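SAM-dependent methyltransferase (Thiobacillus denitrificans, PDB 5EPE) binds S-adenosyl-L-homocysteine and probably transfers methyl groups from S-adenosylmethionine to a substrate that has not been identified. Local coordinates at residues L186-E196 and R229-W240; G48-R56 and R78-V88. All coordinates share one frame; numbering follows the deposited sequence.

Contact 1 of 2, residues L186-E196 and R229-W240; sequences LADQDSWDRYE and RYATNTREYLGW. With NA (sodium ion), chain C; NA (sodium ion), chain B.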
loop_
_atom_site.group_PDB
_atom_site.type_symbol
_atom_site.label_atom_id
_atom_site.label_comp_id
_atom_site.label_asym_id
_atom_site.label_seq_id
_atom_site.Cartn_x
_atom_site.Cartn_y
_atom_site.Cartn_z
ATOM N N LEU A 186 26.217 16.824 9.762
ATOM C CA LEU A 186 25.254 16.907 8.701
ATOM C C LEU A 186 24.377 18.137 8.810
ATOM O O LEU A 186 24.083 18.580 9.912
ATOM C CB LEU A 186 24.397 15.610 8.704
ATOM C CG LEU A 186 25.174 14.278 8.606
ATOM C CD1 LEU A 186 24.202 13.118 8.341
ATOM C CD2 LEU A 186 26.261 14.249 7.624
ATOM N N ALA A 187 23.949 18.677 7.661
ATOM C CA ALA A 187 22.879 19.660 7.661
ATOM C C ALA A 187 21.614 19.058 8.230
ATOM O O ALA A 187 21.401 17.861 8.185
ATOM C CB ALA A 187 22.607 20.164 6.248
ATOM N N ASP A 188 20.775 19.914 8.784
ATOM C CA ASP A 188 19.392 19.585 9.066
ATOM C C ASP A 188 18.533 20.552 8.264
ATOM O O ASP A 188 19.077 21.406 7.546
ATOM C CB ASP A 188 19.104 19.639 10.527
ATOM C CG ASP A 188 19.251 21.039 11.143
ATOM O OD1 ASP A 188 19.625 22.066 10.541
ATOM O OD2 ASP A 188 19.091 21.073 12.385
ATOM N N GLN A 189 17.218 20.423 8.374
ATOM C CA GLN A 189 16.356 21.290 7.582
ATOM C C GLN A 189 16.524 22.773 7.907
ATOM O O GLN A 189 16.450 23.593 6.984
ATOM C CB GLN A 189 14.920 20.867 7.662
ATOM C CG GLN A 189 14.709 19.504 7.027
ATOM C CD GLN A 189 13.312 18.950 7.275
ATOM O OE1 GLN A 189 12.781 18.978 8.419
ATOM N NE2 GLN A 189 12.644 18.537 6.194
ATOM N N ASP A 190 16.802 23.106 9.169
ATOM C CA ASP A 190 17.049 24.472 9.576
ATOM C C ASP A 190 18.280 25.077 8.959
ATOM O O ASP A 190 18.291 26.241 8.583
ATOM C CB ASP A 190 17.087 24.605 11.086
ATOM C CG ASP A 190 15.699 24.329 11.724
ATOM O OD1 ASP A 190 14.601 24.703 11.204
ATOM O OD2 ASP A 190 15.709 23.694 12.805
ATOM N N SER A 191 19.326 24.271 8.771
ATOM C CA SER A 191 20.520 24.779 8.137
ATOM C C SER A 191 20.342 24.953 6.640
ATOM O O SER A 191 20.867 25.921 6.074
ATOM C CB SER A 191 21.782 24.002 8.596
ATOM O OG SER A 191 21.812 22.761 8.107
ATOM N N TRP A 192 19.573 24.086 6.007
ATOM C CA TRP A 192 19.179 24.291 4.637
ATOM C C TRP A 192 18.373 25.593 4.482
ATOM O O TRP A 192 18.577 26.324 3.520
ATOM C CB TRP A 192 18.338 23.120 4.111
ATOM C CG TRP A 192 19.111 22.018 3.422
ATOM C CD1 TRP A 192 19.361 20.778 3.887
ATOM C CD2 TRP A 192 19.707 22.091 2.136
ATOM N NE1 TRP A 192 20.109 20.059 2.990
ATOM C CE2 TRP A 192 20.326 20.850 1.892
ATOM C CE3 TRP A 192 19.789 23.093 1.167
ATOM C CZ2 TRP A 192 20.975 20.579 0.707
ATOM C CZ3 TRP A 192 20.446 22.823 0.004
ATOM C CH2 TRP A 192 21.067 21.591 -0.203
ATOM N N ASP A 193 17.470 25.849 5.415
ATOM C CA ASP A 193 16.667 27.094 5.381
ATOM C C ASP A 193 17.558 28.307 5.388
ATOM O O ASP A 193 17.312 29.259 4.633
ATOM C CB ASP A 193 15.709 27.201 6.574
ATOM C CG ASP A 193 14.549 26.250 6.515
ATOM O OD1 ASP A 193 14.295 25.565 5.490
ATOM O OD2 ASP A 193 13.893 26.031 7.577
ATOM N N ARG A 194 18.604 28.282 6.250
ATOM C CA ARG A 194 19.568 29.401 6.313
ATOM C C ARG A 194 20.260 29.684 5.006
ATOM O O ARG A 194 20.363 30.865 4.605
ATOM C CB ARG A 194 20.665 29.254 7.394
ATOM C CG ARG A 194 20.192 29.196 8.841
ATOM C CD ARG A 194 19.666 30.518 9.369
ATOM N NE ARG A 194 18.283 30.650 8.894
ATOM C CZ ARG A 194 17.800 31.615 8.100
ATOM N NH1 ARG A 194 16.522 31.522 7.702
ATOM N NH2 ARG A 194 18.567 32.620 7.644
ATOM N N TYR A 195 20.739 28.637 4.351
ATOM C CA TYR A 195 21.378 28.758 3.073
ATOM C C TYR A 195 20.420 29.274 1.945
ATOM O O TYR A 195 20.774 30.218 1.210
ATOM C CB TYR A 195 22.029 27.422 2.681
ATOM C CG TYR A 195 22.578 27.414 1.307
ATOM C CD1 TYR A 195 23.591 28.308 0.958
ATOM C CD2 TYR A 195 22.055 26.579 0.342
ATOM C CE1 TYR A 195 24.093 28.345 -0.294
ATOM C CE2 TYR A 195 22.530 26.614 -0.927
ATOM C CZ TYR A 195 23.546 27.507 -1.229
ATOM O OH TYR A 195 24.007 27.580 -2.491
ATOM N N GLU A 196 19.231 28.678 1.820
ATOM C CA GLU A 196 18.316 28.986 0.748
ATOM C C GLU A 196 17.540 30.262 0.983
ATOM O O GLU A 196 17.488 31.132 0.102
ATOM C CB GLU A 196 17.366 27.815 0.474
ATOM C CG GLU A 196 18.115 26.591 -0.065
ATOM C CD GLU A 196 18.692 26.744 -1.481
ATOM O OE1 GLU A 196 18.529 27.803 -2.149
ATOM O OE2 GLU A 196 19.329 25.757 -1.924
ATOM N N ARG A 229 9.543 25.776 -4.684
ATOM C CA ARG A 229 10.428 24.759 -5.231
ATOM C C ARG A 229 11.281 24.131 -4.112
ATOM O O ARG A 229 11.407 22.899 -4.023
ATOM C CB ARG A 229 11.406 25.325 -6.296
ATOM C CG ARG A 229 12.270 24.237 -7.000
ATOM C CD ARG A 229 13.747 24.525 -7.429
ATOM N NE ARG A 229 14.564 25.126 -6.377
ATOM C CZ ARG A 229 15.129 24.488 -5.334
ATOM N NH1 ARG A 229 15.802 25.200 -4.409
ATOM N NH2 ARG A 229 15.032 23.150 -5.191
ATOM N N TYR A 230 11.944 24.997 -3.342
ATOM C CA TYR A 230 12.781 24.577 -2.218
ATOM C C TYR A 230 11.979 23.698 -1.222
ATOM O O TYR A 230 12.423 22.629 -0.836
ATOM C CB TYR A 230 13.397 25.823 -1.513
ATOM C CG TYR A 230 13.945 25.496 -0.187
ATOM C CD1 TYR A 230 15.093 24.725 -0.080
ATOM C CD2 TYR A 230 13.299 25.904 0.979
ATOM C CE1 TYR A 230 15.574 24.345 1.145
ATOM C CE2 TYR A 230 13.794 25.567 2.219
ATOM C CZ TYR A 230 14.957 24.802 2.312
ATOM O OH TYR A 230 15.470 24.395 3.530
ATOM N N ALA A 231 10.803 24.159 -0.801
ATOM C CA ALA A 231 10.011 23.440 0.192
ATOM C C ALA A 231 9.506 22.070 -0.336
ATOM O O ALA A 231 9.460 21.112 0.396
ATOM C CB ALA A 231 8.844 24.291 0.637
ATOM N N THR A 232 9.105 22.025 -1.591
ATOM C CA THR A 232 8.597 20.808 -2.213
ATOM C C THR A 232 9.699 19.765 -2.448
ATOM O O THR A 232 9.483 18.565 -2.250
ATOM C CB THR A 232 7.889 21.159 -3.559
ATOM O OG1 THR A 232 6.818 22.069 -3.287
ATOM C CG2 THR A 232 7.348 19.923 -4.330
ATOM N N ASN A 233 10.868 20.232 -2.880
ATOM C CA ASN A 233 11.945 19.352 -3.363
ATOM C C ASN A 233 13.099 19.285 -2.337
ATOM O O ASN A 233 13.187 18.352 -1.562
ATOM C CB ASN A 233 12.378 19.827 -4.757
ATOM C CG ASN A 233 11.211 19.780 -5.745
ATOM O OD1 ASN A 233 10.723 18.721 -6.039
ATOM N ND2 ASN A 233 10.702 20.898 -6.132
ATOM N N THR A 234 13.892 20.311 -2.225
ATOM C CA THR A 234 15.099 20.232 -1.460
ATOM C C THR A 234 14.832 19.914 -0.001
ATOM O O THR A 234 15.539 19.053 0.581
ATOM C CB THR A 234 15.835 21.556 -1.595
ATOM O OG1 THR A 234 15.992 21.803 -2.999
ATOM C CG2 THR A 234 17.177 21.589 -0.902
ATOM N N ARG A 235 13.918 20.661 0.641
ATOM C CA ARG A 235 13.837 20.613 2.104
ATOM C C ARG A 235 13.564 19.210 2.634
ATOM O O ARG A 235 14.077 18.820 3.657
ATOM C CB ARG A 235 12.795 21.612 2.606
ATOM C CG ARG A 235 12.918 21.919 4.069
ATOM C CD ARG A 235 11.935 22.989 4.513
ATOM N NE ARG A 235 12.336 23.519 5.810
ATOM C CZ ARG A 235 12.016 22.988 6.987
ATOM N NH1 ARG A 235 11.197 21.994 7.072
ATOM N NH2 ARG A 235 12.549 23.512 8.133
ATOM N N GLU A 236 12.743 18.442 1.939
ATOM C CA GLU A 236 12.386 17.110 2.332
ATOM C C GLU A 236 13.337 16.019 1.833
ATOM O O GLU A 236 13.546 15.056 2.506
ATOM C CB GLU A 236 10.948 16.844 1.828
ATOM C CG GLU A 236 9.881 17.639 2.664
ATOM C CD GLU A 236 9.887 17.181 4.126
ATOM O OE1 GLU A 236 9.908 15.947 4.340
ATOM O OE2 GLU A 236 9.972 17.994 5.083
ATOM N N TYR A 237 13.918 16.204 0.656
ATOM C CA TYR A 237 14.647 15.139 -0.024
ATOM C C TYR A 237 16.169 15.254 -0.030
ATOM O O TYR A 237 16.840 14.207 -0.111
ATOM C CB TYR A 237 14.159 15.073 -1.483
ATOM C CG TYR A 237 12.767 14.614 -1.566
ATOM C CD1 TYR A 237 12.444 13.256 -1.429
ATOM C CD2 TYR A 237 11.723 15.542 -1.773
ATOM C CE1 TYR A 237 11.129 12.813 -1.490
ATOM C CE2 TYR A 237 10.401 15.127 -1.811
ATOM C CZ TYR A 237 10.119 13.771 -1.696
ATOM O OH TYR A 237 8.829 13.366 -1.787
ATOM N N LEU A 238 16.700 16.477 0.033
ATOM C CA LEU A 238 18.124 16.631 -0.173
ATOM C C LEU A 238 18.874 16.738 1.152
ATOM O O LEU A 238 18.612 17.647 1.949
ATOM C CB LEU A 238 18.479 17.796 -1.101
ATOM C CG LEU A 238 19.909 17.782 -1.748
ATOM C CD1 LEU A 238 20.228 16.534 -2.591
ATOM C CD2 LEU A 238 20.125 19.041 -2.640
ATOM N N GLY A 239 19.779 15.813 1.369
ATOM C CA GLY A 239 20.696 15.883 2.513
ATOM C C GLY A 239 22.018 16.563 2.105
ATOM O O GLY A 239 22.355 16.636 0.925
ATOM N N TRP A 240 22.787 16.960 3.106
ATOM C CA TRP A 240 24.123 17.532 2.903
ATOM C C TRP A 240 24.923 17.344 4.192
ATOM O O TRP A 240 24.375 17.290 5.324
ATOM C CB TRP A 240 24.044 19.005 2.473
ATOM C CG TRP A 240 25.298 19.547 1.906
ATOM C CD1 TRP A 240 25.669 19.586 0.579
ATOM C CD2 TRP A 240 26.345 20.196 2.632
ATOM N NE1 TRP A 240 26.917 20.123 0.465
ATOM C CE2 TRP A 240 27.330 20.562 1.701
ATOM C CE3 TRP A 240 26.535 20.511 3.995
ATOM C CZ2 TRP A 240 28.511 21.240 2.083
ATOM C CZ3 TRP A 240 27.694 21.144 4.399
ATOM C CH2 TRP A 240 28.673 21.510 3.449
HETATM NA NA NA C . 16.814 21.629 13.670
HETATM NA NA NA B . 18.992 19.280 14.317
HETATM O O HOH W 1 21.009 16.504 5.798
HETATM O O HOH W 2 10.170 19.996 9.393
HETATM O O HOH W 3 12.394 23.026 11.016
HETATM O O HOH W 4 17.793 23.996 -3.111
HETATM O O HOH W 5 18.779 17.075 13.706
HETATM O O HOH W 6 16.610 19.281 14.085
HETATM O O HOH W 7 20.948 20.394 15.582
HETATM O O HOH W 8 18.268 21.203 15.488
HETATM O O HOH W 9 18.209 23.721 14.257
#

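Contact 2 of 2, residues G48-R56 and R78-V88; sequences GEMLCTWAR and RAEALGVAGQV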
loop_
_atom_site.group_PDB
_atom_site.type_symbol
_atom_site.label_atom_id
_atom_site.label_comp_id
_atom_site.label_asym_id
_atom_site.label_seq_id
_atom_site.Cartn_x
_atom_site.Cartn_y
_atom_site.Cartn_z
ATOM N N GLY A 48 35.559 32.361 3.264
ATOM C CA GLY A 48 36.592 32.064 4.238
ATOM C C GLY A 48 36.072 31.848 5.621
ATOM O O GLY A 48 36.843 31.888 6.568
ATOM N N GLU A 49 34.773 31.562 5.763
ATOM C CA GLU A 49 34.208 31.516 7.097
ATOM C C GLU A 49 34.803 30.352 7.916
ATOM O O GLU A 49 35.078 30.505 9.134
ATOM C CB GLU A 49 32.692 31.463 7.068
ATOM C CG GLU A 49 32.059 31.631 8.444
ATOM C CD GLU A 49 32.123 33.056 9.026
ATOM O OE1 GLU A 49 32.636 33.993 8.363
ATOM O OE2 GLU A 49 31.604 33.244 10.182
HETATM N N MSE A 50 34.997 29.214 7.270
HETATM C CA MSE A 50 35.563 28.061 7.954
HETATM C C MSE A 50 36.978 28.345 8.453
HETATM O O MSE A 50 37.251 28.194 9.623
HETATM C CB MSE A 50 35.572 26.855 6.994
HETATM C CG MSE A 50 36.017 25.653 7.787
HETATM SE SE MSE A 50 35.815 24.055 6.576
HETATM C CE MSE A 50 37.496 24.128 5.735
ATOM N N LEU A 51 37.870 28.746 7.565
ATOM C CA LEU A 51 39.220 29.129 8.009
ATOM C C LEU A 51 39.254 30.251 9.052
ATOM O O LEU A 51 39.969 30.110 10.035
ATOM C CB LEU A 51 40.122 29.493 6.830
ATOM C CG LEU A 51 40.498 28.296 5.979
ATOM C CD1 LEU A 51 41.245 28.757 4.741
ATOM C CD2 LEU A 51 41.365 27.291 6.734
ATOM N N CYS A 52 38.485 31.333 8.869
ATOM C CA CYS A 52 38.543 32.453 9.798
ATOM C C CYS A 52 38.064 32.051 11.208
ATOM O O CYS A 52 38.715 32.411 12.196
ATOM C CB CYS A 52 37.748 33.650 9.311
ATOM S SG CYS A 52 38.516 34.383 7.849
ATOM N N THR A 53 36.945 31.351 11.298
ATOM C CA THR A 53 36.376 31.004 12.603
ATOM C C THR A 53 37.190 29.956 13.344
ATOM O O THR A 53 37.342 30.059 14.560
ATOM C CB THR A 53 34.915 30.565 12.516
ATOM O OG1 THR A 53 34.764 29.461 11.600
ATOM C CG2 THR A 53 34.024 31.728 12.078
ATOM N N TRP A 54 37.738 28.967 12.608
ATOM C CA TRP A 54 38.646 27.978 13.214
ATOM C C TRP A 54 39.984 28.595 13.626
ATOM O O TRP A 54 40.564 28.199 14.628
ATOM C CB TRP A 54 38.847 26.780 12.283
ATOM C CG TRP A 54 37.555 25.956 12.076
ATOM C CD1 TRP A 54 36.307 26.191 12.605
ATOM C CD2 TRP A 54 37.412 24.842 11.220
ATOM N NE1 TRP A 54 35.390 25.255 12.132
ATOM C CE2 TRP A 54 36.048 24.425 11.275
ATOM C CE3 TRP A 54 38.294 24.142 10.400
ATOM C CZ2 TRP A 54 35.578 23.316 10.553
ATOM C CZ3 TRP A 54 37.817 23.043 9.691
ATOM C CH2 TRP A 54 36.485 22.642 9.788
ATOM N N ALA A 55 40.462 29.577 12.887
ATOM C CA ALA A 55 41.659 30.300 13.324
ATOM C C ALA A 55 41.415 30.974 14.712
ATOM O O ALA A 55 42.225 30.832 15.638
ATOM C CB ALA A 55 42.050 31.328 12.265
ATOM N N ARG A 56 40.282 31.666 14.818
ATOM C CA ARG A 56 39.853 32.380 16.013
ATOM C C ARG A 56 39.627 31.404 17.154
ATOM O O ARG A 56 40.027 31.656 18.272
ATOM C CB ARG A 56 38.521 33.085 15.735
ATOM C CG ARG A 56 37.985 33.935 16.892
ATOM C CD ARG A 56 36.582 34.434 16.596
ATOM N NE ARG A 56 35.656 33.290 16.509
ATOM C CZ ARG A 56 34.466 33.301 15.909
ATOM N NH1 ARG A 56 34.008 34.410 15.346
ATOM N NH2 ARG A 56 33.726 32.189 15.855
ATOM N N ARG A 78 36.974 39.428 6.364
ATOM C CA ARG A 78 36.557 38.610 7.503
ATOM C C ARG A 78 37.754 38.311 8.451
ATOM O O ARG A 78 37.623 38.425 9.686
ATOM C CB ARG A 78 35.902 37.310 7.012
ATOM C CG ARG A 78 35.136 36.553 8.076
ATOM C CD ARG A 78 33.967 37.337 8.663
ATOM N NE ARG A 78 33.204 36.440 9.527
ATOM C CZ ARG A 78 32.573 36.779 10.647
ATOM N NH1 ARG A 78 32.583 38.033 11.090
ATOM N NH2 ARG A 78 31.944 35.839 11.366
ATOM N N ALA A 79 38.906 37.971 7.868
ATOM C CA ALA A 79 40.086 37.620 8.657
ATOM C C ALA A 79 40.581 38.851 9.439
ATOM O O ALA A 79 40.989 38.756 10.597
ATOM C CB ALA A 79 41.201 37.091 7.750
ATOM N N GLU A 80 40.531 39.991 8.794
ATOM C CA GLU A 80 40.840 41.250 9.484
ATOM C C GLU A 80 39.842 41.474 10.623
ATOM O O GLU A 80 40.240 41.779 11.726
ATOM C CB GLU A 80 40.769 42.431 8.525
ATOM C CG GLU A 80 41.966 42.568 7.607
ATOM N N ALA A 81 38.547 41.333 10.347
ATOM C CA ALA A 81 37.519 41.623 11.322
ATOM C C ALA A 81 37.657 40.712 12.557
ATOM O O ALA A 81 37.372 41.143 13.691
ATOM C CB ALA A 81 36.142 41.407 10.698
ATOM N N LEU A 82 38.097 39.471 12.343
ATOM C CA LEU A 82 38.258 38.497 13.449
ATOM C C LEU A 82 39.631 38.515 14.145
ATOM O O LEU A 82 39.822 37.866 15.175
ATOM C CB LEU A 82 37.904 37.077 12.982
ATOM C CG LEU A 82 36.466 36.657 13.242
ATOM C CD1 LEU A 82 35.434 37.710 12.946
ATOM C CD2 LEU A 82 36.132 35.374 12.472
ATOM N N GLY A 83 40.571 39.236 13.586
ATOM C CA GLY A 83 41.920 39.310 14.139
ATOM C C GLY A 83 42.791 38.110 13.847
ATOM O O GLY A 83 43.747 37.865 14.571
ATOM N N VAL A 84 42.506 37.407 12.749
ATOM C CA VAL A 84 43.238 36.192 12.380
ATOM C C VAL A 84 43.941 36.262 11.036
ATOM O O VAL A 84 44.359 35.226 10.528
ATOM C CB VAL A 84 42.303 34.982 12.401
ATOM C CG1 VAL A 84 41.747 34.809 13.813
ATOM C CG2 VAL A 84 41.167 35.136 11.388
ATOM N N ALA A 85 44.099 37.457 10.459
ATOM C CA ALA A 85 44.826 37.583 9.172
ATOM C C ALA A 85 46.263 36.990 9.211
ATOM O O ALA A 85 46.783 36.524 8.188
ATOM C CB ALA A 85 44.891 39.049 8.723
ATOM N N GLY A 86 46.911 37.013 10.381
ATOM C CA GLY A 86 48.225 36.401 10.538
ATOM C C GLY A 86 48.233 34.882 10.380
ATOM O O GLY A 86 49.299 34.284 10.133
ATOM N N GLN A 87 47.064 34.247 10.546
ATOM C CA GLN A 87 46.969 32.812 10.576
ATOM C C GLN A 87 46.438 32.234 9.245
ATOM O O GLN A 87 46.725 31.079 8.933
ATOM C CB GLN A 87 46.048 32.369 11.734
ATOM C CG GLN A 87 46.629 32.558 13.107
ATOM C CD GLN A 87 45.552 32.526 14.165
ATOM O OE1 GLN A 87 45.214 33.548 14.767
ATOM N NE2 GLN A 87 44.950 31.348 14.355
ATOM N N VAL A 88 45.639 32.996 8.497
ATOM C CA VAL A 88 44.938 32.427 7.331
ATOM C C VAL A 88 45.069 33.322 6.124
ATOM O O VAL A 88 44.902 34.553 6.273
ATOM C CB VAL A 88 43.454 32.100 7.633
ATOM C CG1 VAL A 88 43.360 31.020 8.693
ATOM C CG2 VAL A 88 42.692 33.307 8.138
#

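Contact 1 of 2, residues L186-E196 and R229-W240
Arg-235 grips Asp-193 side-on where two helices of this Rossmann-like methyltransferase, 189-209 and 216-237, pack with their short segments crossing at 133°. Carboxylate and guanidinium lie nearly coplanar, 23° apart: NE of Arg-235 meets the syn lone pair of Asp-193 OD1 at 2.9 Å, and NH2 binds OD2. The arginine chain is extended from CG to NE, which carries the group across to the other helix. Tyr-230 OH gives a second bond to Asp-193 OD1, 2.6 Å long and from the anti side, with its ring turned 75° from the carboxylate, so two donors fix this oxygen. Glu-196 CB covers one face of that ring and Arg-235 CB the opposite one. Gln-189 lays its CB over the guanidinium face of Arg-235, and its NE2 donates both to Arg-235 O and to Glu-236 OE2, the latter from above the carboxylate plane. Deeper in, Thr-234 CG2 sits over the six-membered ring of Trp-192, 3.7 Å from its centroid, while Leu-238 CD2 touches CH2 of the indole. The backbone bond from Ala-187 N to Trp-240 O ties the connection just before helix 189-209 to strand 238-247. At the subunit interface, Asp-188 and Asp-190 bind sodium together with aspartates of neighbouring subunits; Asp-188 OD2 bridges two sodium ions, 2.6 Å from the one of chain B and 2.7 Å from the one of chain C.

Contact 2 of 2, residues G48-R56 and R78-V88
Cys-52 and Ala-55 of helix 49-58 pack against the end of helix 69-82 and the turn that follows it, joining successive helices of the beta-alpha-beta crossovers in the Rossmann-like methyltransferase domain. The two helical segments run nearly parallel, 17° apart, with axes 9.5 Å from each other. The tight part is apolar. Ala-55 CB meets Val-84 CB at 3.7 Å and Val-88 CG1 at 3.8 Å, so the small methyl touches both valines. Cys-52 SG, anti to its own carbonyl carbon (chi1 -68°), rests against Ala-79, 3.8 Å from its CB, while Cys-52 CB faces Leu-82 CD2. A Schellman motif with Gly-83 at positive phi ends the second helix and leads the chain round to bring in Val-84, whose CG1 packs beside Arg-56 N.

Polar groups border this core. Near the start of helix 49-58, Arg-78 takes Glu-49 side-on, NE to OE1 at 2.8 Å and NH2 to OE2 at 2.9 Å, both on syn lone pairs, with the two planes only 6° apart. Leu-82 CD1 lies over one guanidinium face of Arg-78, whose rotation is fixed by the in-plane pair with Glu-49. The solvent side is looser: exposed Arg-56 lays NH1 alongside Leu-82 CD2 at 3.7 Å. Gln-87 NE2 reaches Ala-55 O from above the carbonyl plane at 3.1 Å and also donates to Ile-60 O.

Leu-51 carries the packing inward, meeting Val-88 at the start of edge strand 88-92 and Val-40 and Asp-42 of strand 39-43, while Leu-25 of helix 22-31 lies against Glu-49 and Thr-53.

Both contacts are largely buried, yet they share no helix or strand and lie at separate places in the fold, their centres about 27 Å apart. Contact 2 belongs to the Rossmann-like part with the parallel strands, joining consecutive helices, and no other protein chain touches it. Contact 1 joins the last two long helices to the antiparallel end of the sheet and reaches the subunit interface with its sodium ions. Each has a side-on arginine-carboxylate pair, but in contact 1 it belongs to a network with a tyrosine and waters, whereas in contact 2 it borders an aliphatic core. The side chains of Trp-240 and Glu-49 each lie about 6 Å from the bound S-adenosyl-L-homocysteine.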